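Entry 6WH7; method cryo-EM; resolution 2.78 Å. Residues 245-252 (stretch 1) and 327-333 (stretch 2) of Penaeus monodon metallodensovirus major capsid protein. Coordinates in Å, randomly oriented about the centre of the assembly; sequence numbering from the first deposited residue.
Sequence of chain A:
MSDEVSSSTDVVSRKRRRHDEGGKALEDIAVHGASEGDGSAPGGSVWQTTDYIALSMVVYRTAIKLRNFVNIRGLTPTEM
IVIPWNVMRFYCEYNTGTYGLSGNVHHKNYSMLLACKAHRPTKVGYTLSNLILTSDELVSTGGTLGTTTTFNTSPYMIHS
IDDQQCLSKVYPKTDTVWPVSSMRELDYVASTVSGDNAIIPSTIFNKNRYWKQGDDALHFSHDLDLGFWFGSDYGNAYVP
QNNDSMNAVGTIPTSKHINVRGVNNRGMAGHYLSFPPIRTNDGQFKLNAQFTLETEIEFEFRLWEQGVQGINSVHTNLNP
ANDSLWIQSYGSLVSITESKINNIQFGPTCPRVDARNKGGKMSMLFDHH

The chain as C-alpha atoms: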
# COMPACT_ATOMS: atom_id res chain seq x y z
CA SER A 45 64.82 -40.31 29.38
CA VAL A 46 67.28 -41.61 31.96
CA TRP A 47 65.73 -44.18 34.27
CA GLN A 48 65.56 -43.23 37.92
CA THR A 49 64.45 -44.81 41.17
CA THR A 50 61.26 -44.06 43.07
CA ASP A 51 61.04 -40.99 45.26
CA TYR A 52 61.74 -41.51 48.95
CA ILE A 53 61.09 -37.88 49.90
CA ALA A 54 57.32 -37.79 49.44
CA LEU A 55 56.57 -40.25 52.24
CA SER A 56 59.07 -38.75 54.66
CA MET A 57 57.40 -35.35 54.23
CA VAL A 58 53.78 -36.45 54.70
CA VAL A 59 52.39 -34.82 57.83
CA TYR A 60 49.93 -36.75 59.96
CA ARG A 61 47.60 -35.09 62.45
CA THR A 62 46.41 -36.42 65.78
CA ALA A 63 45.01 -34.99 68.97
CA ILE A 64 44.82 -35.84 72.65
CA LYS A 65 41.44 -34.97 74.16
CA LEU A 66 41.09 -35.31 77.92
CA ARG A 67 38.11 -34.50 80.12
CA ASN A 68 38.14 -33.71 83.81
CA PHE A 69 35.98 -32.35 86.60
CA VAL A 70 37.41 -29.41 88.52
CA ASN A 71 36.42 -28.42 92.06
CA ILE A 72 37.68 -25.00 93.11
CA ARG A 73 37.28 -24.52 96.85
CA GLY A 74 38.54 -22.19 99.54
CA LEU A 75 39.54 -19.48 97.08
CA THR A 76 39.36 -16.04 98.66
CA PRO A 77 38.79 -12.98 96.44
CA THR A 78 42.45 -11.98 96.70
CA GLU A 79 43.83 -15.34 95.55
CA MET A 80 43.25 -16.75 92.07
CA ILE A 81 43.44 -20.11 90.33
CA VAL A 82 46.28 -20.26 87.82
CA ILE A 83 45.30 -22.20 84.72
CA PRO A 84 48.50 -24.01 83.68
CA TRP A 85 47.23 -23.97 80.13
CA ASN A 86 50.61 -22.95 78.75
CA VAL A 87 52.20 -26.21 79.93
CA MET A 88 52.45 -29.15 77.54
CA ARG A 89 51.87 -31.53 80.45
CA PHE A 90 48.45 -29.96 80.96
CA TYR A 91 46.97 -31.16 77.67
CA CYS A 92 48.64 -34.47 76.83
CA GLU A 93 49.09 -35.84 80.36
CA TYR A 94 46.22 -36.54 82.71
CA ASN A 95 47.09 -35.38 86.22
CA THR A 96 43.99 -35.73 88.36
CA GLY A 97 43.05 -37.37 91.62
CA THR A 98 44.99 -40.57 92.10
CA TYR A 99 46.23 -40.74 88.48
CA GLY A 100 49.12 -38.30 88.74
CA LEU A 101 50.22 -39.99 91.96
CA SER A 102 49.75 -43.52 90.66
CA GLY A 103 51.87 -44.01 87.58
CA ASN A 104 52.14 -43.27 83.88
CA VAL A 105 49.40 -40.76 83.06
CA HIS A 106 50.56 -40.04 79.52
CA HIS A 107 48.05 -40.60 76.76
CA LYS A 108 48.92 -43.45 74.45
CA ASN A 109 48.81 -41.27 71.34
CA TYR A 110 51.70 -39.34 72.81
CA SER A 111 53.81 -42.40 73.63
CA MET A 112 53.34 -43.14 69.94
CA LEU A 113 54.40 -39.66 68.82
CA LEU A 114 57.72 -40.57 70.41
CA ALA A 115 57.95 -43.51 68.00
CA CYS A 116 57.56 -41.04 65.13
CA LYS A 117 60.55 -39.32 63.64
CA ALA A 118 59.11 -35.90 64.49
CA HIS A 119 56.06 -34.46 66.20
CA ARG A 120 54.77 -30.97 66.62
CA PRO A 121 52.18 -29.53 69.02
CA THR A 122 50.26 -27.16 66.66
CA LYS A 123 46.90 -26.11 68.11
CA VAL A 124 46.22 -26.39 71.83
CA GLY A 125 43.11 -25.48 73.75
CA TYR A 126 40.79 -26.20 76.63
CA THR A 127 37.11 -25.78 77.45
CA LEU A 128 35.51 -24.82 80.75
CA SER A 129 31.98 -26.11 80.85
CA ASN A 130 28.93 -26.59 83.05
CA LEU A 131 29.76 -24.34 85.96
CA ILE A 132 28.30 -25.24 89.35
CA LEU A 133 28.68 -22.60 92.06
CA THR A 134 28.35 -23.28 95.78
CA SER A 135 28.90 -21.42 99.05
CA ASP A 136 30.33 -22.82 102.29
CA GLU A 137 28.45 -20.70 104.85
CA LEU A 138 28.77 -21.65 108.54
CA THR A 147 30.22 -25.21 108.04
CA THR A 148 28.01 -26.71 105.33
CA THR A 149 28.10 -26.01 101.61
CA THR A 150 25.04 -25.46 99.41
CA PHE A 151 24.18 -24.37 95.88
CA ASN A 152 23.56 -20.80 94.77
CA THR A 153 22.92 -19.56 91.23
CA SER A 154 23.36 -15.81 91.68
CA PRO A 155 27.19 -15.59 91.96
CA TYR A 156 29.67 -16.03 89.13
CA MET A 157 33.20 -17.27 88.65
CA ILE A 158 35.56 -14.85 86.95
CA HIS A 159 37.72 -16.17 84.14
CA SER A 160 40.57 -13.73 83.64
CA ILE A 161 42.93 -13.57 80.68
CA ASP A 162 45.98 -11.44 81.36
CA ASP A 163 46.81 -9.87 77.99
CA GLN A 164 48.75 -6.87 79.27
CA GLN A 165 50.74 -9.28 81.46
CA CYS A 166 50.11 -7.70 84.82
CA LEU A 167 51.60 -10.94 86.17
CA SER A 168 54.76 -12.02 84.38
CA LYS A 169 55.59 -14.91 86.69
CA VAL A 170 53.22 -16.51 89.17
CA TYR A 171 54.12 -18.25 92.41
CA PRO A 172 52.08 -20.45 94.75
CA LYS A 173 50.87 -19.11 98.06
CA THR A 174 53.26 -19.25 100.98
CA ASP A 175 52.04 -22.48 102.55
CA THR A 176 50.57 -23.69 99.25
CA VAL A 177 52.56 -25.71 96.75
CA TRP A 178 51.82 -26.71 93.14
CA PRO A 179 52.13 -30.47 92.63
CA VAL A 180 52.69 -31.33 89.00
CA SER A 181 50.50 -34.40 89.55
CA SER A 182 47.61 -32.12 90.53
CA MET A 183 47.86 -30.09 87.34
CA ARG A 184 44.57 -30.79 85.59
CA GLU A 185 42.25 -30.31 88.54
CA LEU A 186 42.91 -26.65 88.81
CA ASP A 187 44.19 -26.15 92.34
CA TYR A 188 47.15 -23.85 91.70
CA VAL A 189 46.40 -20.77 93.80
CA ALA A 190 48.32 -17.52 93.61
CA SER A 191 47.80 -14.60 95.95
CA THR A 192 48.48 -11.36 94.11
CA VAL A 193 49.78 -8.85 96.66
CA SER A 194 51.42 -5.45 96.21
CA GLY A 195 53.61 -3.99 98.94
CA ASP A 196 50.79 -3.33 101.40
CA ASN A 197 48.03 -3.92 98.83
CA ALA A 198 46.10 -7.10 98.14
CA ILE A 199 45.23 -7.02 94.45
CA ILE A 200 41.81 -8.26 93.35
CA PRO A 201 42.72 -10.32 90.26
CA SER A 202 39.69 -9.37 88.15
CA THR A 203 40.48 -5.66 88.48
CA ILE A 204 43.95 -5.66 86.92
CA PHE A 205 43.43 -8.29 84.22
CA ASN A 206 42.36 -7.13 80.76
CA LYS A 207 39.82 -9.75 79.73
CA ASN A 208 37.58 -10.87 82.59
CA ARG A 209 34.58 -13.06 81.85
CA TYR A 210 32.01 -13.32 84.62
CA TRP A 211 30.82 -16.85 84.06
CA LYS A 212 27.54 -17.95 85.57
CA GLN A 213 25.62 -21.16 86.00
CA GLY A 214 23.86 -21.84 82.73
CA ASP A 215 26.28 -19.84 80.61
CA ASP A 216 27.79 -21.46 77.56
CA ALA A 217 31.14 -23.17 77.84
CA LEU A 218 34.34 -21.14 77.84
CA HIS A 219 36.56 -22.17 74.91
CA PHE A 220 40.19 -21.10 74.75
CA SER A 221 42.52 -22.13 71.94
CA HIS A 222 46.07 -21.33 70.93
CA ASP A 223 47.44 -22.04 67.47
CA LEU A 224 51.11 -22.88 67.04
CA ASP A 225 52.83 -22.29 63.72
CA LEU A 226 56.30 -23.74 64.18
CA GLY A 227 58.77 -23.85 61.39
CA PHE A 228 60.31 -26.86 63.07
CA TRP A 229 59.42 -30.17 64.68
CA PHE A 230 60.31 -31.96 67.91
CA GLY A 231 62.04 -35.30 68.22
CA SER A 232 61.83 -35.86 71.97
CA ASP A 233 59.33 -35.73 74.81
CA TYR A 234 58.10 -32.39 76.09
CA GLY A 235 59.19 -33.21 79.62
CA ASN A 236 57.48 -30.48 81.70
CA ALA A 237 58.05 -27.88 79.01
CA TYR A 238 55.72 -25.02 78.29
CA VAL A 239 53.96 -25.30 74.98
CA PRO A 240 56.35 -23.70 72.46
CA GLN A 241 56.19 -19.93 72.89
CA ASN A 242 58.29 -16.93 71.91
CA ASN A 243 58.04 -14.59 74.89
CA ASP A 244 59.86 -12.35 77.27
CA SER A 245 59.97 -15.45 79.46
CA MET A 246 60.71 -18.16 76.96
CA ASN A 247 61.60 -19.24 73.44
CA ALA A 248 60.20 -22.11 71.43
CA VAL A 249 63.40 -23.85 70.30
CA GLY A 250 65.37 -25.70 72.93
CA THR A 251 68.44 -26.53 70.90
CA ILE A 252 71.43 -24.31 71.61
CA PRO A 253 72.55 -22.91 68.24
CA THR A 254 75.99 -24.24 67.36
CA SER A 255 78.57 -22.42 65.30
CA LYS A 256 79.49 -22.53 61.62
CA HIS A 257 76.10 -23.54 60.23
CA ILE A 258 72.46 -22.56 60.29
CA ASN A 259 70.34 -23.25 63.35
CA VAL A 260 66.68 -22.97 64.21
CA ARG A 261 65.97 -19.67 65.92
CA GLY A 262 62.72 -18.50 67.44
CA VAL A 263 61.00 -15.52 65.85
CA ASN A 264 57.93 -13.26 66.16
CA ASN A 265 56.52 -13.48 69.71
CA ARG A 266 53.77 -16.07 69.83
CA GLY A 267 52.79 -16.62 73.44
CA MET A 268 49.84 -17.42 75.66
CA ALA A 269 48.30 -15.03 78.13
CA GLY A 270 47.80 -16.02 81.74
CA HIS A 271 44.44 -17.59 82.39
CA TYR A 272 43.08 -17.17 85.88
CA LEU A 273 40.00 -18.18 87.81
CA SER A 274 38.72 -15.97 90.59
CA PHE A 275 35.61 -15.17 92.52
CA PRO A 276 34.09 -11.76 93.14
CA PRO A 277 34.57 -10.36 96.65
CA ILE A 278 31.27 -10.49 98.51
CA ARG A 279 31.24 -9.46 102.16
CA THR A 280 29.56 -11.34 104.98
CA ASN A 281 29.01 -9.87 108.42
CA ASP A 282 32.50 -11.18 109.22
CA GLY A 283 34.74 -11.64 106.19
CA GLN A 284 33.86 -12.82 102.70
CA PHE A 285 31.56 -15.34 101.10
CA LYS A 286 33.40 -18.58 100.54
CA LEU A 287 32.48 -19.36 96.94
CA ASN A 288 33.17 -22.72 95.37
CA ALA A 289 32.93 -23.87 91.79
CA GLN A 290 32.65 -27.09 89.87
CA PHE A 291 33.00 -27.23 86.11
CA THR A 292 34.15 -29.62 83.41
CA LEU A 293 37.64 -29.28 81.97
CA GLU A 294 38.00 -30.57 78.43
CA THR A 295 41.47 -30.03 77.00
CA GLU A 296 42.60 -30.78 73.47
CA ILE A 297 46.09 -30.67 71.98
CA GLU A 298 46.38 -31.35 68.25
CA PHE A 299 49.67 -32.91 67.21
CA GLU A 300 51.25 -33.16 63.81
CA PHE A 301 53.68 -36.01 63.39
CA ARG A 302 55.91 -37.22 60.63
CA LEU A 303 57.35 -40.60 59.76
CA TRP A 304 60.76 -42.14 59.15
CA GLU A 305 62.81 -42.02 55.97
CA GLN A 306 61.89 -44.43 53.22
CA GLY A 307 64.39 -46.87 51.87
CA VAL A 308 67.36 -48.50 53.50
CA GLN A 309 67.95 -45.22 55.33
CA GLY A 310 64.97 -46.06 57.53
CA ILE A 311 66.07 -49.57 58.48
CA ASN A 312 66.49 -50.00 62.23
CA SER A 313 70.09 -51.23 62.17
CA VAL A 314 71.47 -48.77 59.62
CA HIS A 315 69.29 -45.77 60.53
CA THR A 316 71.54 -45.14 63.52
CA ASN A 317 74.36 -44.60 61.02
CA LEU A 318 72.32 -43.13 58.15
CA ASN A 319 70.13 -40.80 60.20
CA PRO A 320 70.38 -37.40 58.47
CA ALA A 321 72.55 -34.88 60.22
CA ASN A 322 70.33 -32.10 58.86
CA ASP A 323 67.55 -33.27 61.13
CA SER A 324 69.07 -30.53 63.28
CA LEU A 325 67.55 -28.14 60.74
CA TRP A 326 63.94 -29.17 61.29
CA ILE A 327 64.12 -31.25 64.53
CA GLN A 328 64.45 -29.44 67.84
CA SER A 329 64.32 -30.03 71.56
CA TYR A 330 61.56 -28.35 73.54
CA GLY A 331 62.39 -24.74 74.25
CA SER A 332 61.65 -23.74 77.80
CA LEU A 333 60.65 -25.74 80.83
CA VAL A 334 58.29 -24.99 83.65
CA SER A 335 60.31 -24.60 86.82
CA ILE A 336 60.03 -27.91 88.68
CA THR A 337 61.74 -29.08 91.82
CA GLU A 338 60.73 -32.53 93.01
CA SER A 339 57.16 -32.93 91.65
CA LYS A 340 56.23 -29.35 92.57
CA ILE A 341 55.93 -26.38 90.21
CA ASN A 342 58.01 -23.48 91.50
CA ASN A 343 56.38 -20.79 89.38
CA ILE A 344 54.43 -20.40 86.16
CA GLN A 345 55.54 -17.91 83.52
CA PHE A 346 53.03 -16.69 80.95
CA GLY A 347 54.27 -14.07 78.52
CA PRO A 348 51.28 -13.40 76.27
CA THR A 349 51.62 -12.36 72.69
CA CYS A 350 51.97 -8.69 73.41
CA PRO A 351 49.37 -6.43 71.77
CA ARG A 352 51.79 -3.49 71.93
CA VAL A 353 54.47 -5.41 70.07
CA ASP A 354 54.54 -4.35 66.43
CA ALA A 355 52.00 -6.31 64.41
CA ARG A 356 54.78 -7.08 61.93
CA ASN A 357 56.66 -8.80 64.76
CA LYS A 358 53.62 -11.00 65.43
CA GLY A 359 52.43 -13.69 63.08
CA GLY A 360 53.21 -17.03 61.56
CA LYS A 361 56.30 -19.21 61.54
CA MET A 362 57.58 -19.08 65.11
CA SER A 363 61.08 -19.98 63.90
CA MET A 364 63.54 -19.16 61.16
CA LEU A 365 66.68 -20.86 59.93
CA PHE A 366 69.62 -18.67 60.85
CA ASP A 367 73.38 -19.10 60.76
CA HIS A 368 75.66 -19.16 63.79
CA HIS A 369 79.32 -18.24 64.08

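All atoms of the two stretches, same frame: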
# COMPACT_ATOMS: atom_id res chain seq x y z
N SER A 245 59.57 -14.40 78.54
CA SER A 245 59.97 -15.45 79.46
C SER A 245 60.71 -16.58 78.76
O SER A 245 61.60 -17.19 79.35
CB SER A 245 58.74 -16.01 80.17
OG SER A 245 58.08 -15.01 80.93
N MET A 246 60.37 -16.86 77.51
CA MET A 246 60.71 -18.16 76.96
C MET A 246 60.80 -18.10 75.44
O MET A 246 60.23 -17.22 74.80
CB MET A 246 59.70 -19.20 77.41
CG MET A 246 58.30 -18.97 76.91
SD MET A 246 57.12 -19.99 77.78
CE MET A 246 56.72 -18.97 79.18
N ASN A 247 61.52 -19.06 74.88
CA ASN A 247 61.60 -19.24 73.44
C ASN A 247 61.27 -20.68 73.08
O ASN A 247 61.41 -21.60 73.88
CB ASN A 247 62.98 -18.82 72.89
CG ASN A 247 64.13 -19.50 73.56
OD1 ASN A 247 64.02 -20.63 74.03
ND2 ASN A 247 65.26 -18.81 73.62
N ALA A 248 60.80 -20.85 71.84
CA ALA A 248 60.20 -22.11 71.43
C ALA A 248 61.22 -23.20 71.14
O ALA A 248 60.93 -24.38 71.38
CB ALA A 248 59.32 -21.89 70.20
N VAL A 249 62.39 -22.85 70.64
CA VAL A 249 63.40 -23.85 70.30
C VAL A 249 64.27 -24.10 71.52
O VAL A 249 64.64 -23.16 72.24
CB VAL A 249 64.24 -23.41 69.09
CG1 VAL A 249 63.36 -23.14 67.92
CG2 VAL A 249 65.06 -22.20 69.39
N GLY A 250 64.57 -25.36 71.78
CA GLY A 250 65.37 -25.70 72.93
C GLY A 250 66.81 -25.99 72.60
O GLY A 250 67.65 -26.06 73.49
N THR A 251 67.10 -26.18 71.32
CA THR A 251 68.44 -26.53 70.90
C THR A 251 69.33 -25.30 70.89
O THR A 251 69.00 -24.29 70.26
CB THR A 251 68.42 -27.17 69.52
OG1 THR A 251 67.62 -28.35 69.55
CG2 THR A 251 69.82 -27.54 69.08
N ILE A 252 70.44 -25.37 71.61
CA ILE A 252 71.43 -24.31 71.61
C ILE A 252 72.00 -24.21 70.20
O ILE A 252 72.50 -25.21 69.67
CB ILE A 252 72.55 -24.57 72.63
CG1 ILE A 252 71.94 -24.83 74.01
CG2 ILE A 252 73.50 -23.41 72.69
CD1 ILE A 252 71.11 -23.69 74.51
N ILE A 327 64.45 -30.53 63.30
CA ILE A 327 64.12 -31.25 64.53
C ILE A 327 64.76 -30.54 65.71
O ILE A 327 65.97 -30.29 65.70
CB ILE A 327 64.58 -32.72 64.50
CG1 ILE A 327 63.99 -33.46 63.33
CG2 ILE A 327 64.09 -33.42 65.74
CD1 ILE A 327 62.57 -33.53 63.44
N GLN A 328 63.97 -30.25 66.74
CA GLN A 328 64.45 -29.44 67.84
C GLN A 328 64.01 -30.05 69.16
O GLN A 328 63.03 -30.80 69.22
CB GLN A 328 63.93 -28.01 67.72
CG GLN A 328 64.38 -27.35 66.44
CD GLN A 328 65.86 -27.27 66.33
OE1 GLN A 328 66.53 -26.85 67.25
NE2 GLN A 328 66.40 -27.74 65.21
N SER A 329 64.76 -29.75 70.21
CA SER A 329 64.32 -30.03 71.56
C SER A 329 63.34 -28.96 72.02
O SER A 329 63.27 -27.86 71.46
CB SER A 329 65.51 -30.14 72.50
OG SER A 329 66.25 -28.94 72.56
N TYR A 330 62.54 -29.30 73.02
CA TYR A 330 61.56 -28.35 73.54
C TYR A 330 62.23 -27.17 74.24
O TYR A 330 63.19 -27.33 74.99
CB TYR A 330 60.59 -29.04 74.48
CG TYR A 330 59.48 -29.74 73.75
CD1 TYR A 330 58.31 -29.07 73.46
CD2 TYR A 330 59.60 -31.04 73.33
CE1 TYR A 330 57.28 -29.68 72.79
CE2 TYR A 330 58.58 -31.67 72.65
CZ TYR A 330 57.42 -30.97 72.39
OH TYR A 330 56.38 -31.56 71.71
N GLY A 331 61.70 -25.98 73.98
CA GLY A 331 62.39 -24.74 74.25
C GLY A 331 62.62 -24.37 75.69
O GLY A 331 63.77 -24.19 76.12
N SER A 332 61.55 -24.24 76.45
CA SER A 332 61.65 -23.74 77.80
C SER A 332 60.79 -24.59 78.70
O SER A 332 59.71 -25.03 78.31
CB SER A 332 61.21 -22.29 77.89
OG SER A 332 59.85 -22.19 77.57
N LEU A 333 61.27 -24.82 79.91
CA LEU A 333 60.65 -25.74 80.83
C LEU A 333 59.95 -24.96 81.92
O LEU A 333 60.40 -23.88 82.32
CB LEU A 333 61.70 -26.66 81.45
CG LEU A 333 62.57 -27.43 80.47
CD1 LEU A 333 63.55 -28.28 81.23
CD2 LEU A 333 61.74 -28.26 79.53

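Where two backbones must approach more closely than side chains normally permit, glycine is the usual solution, and this pair of segments from a densovirus capsid protein illustrates the principle. Neither segment forms a regular strand where they meet most closely; a single beta bridge, Val-249 with Tyr-330, sets the register. The segments run in opposite directions, so Met-246 lies near Ser-332 while Thr-251 reaches Gln-328.

At the centre, Gly-250 and Gly-331 bring their CA atoms within 3.4 Å of each other. A side chain on either would have pointed toward the partner segment: an ideal CB on Gly-250 would lie 2.1 Å from Tyr-330 O, and one on Gly-331 would lie 2.0 Å from Asn-247 O, both outright clashes.

The conventional backbone hydrogen bond here runs from Gly-250 N to Ser-329 O, at 2.8 Å. Beside the bridge, Gly-331 N lies 3.1 Å from Ala-248 O. Weaker CA-H...O contacts exploit the bare glycine carbons. Gly-331 CA approaches Asn-247 O at 3.3 Å and Val-249 O at 3.4 Å, while Gly-250 CA meets Tyr-330 O at 3.4 Å. An alpha hydrogen, slightly polarised by its flanking peptide groups, can thus face a carbonyl oxygen at close range.

Side-chain polarity takes over beyond the glycines. The hydroxyl of Thr-251 serves in two roles: its OG1 accepts a hydrogen bond from Ser-329 N at 3.3 Å, nearly linear at 175°, and donates a weak one to Gln-328 OE1 at 3.0 Å. The amide NE2 of Gln-328 is satisfied elsewhere in the structure.

At the other end the contact is steric. Ser-332 points toward the first segment, and its OG sits 3.0 Å from Met-246 CB, whereas the end of the methionine side chain leads away. Together the segments bury 405 Å², counting both sides.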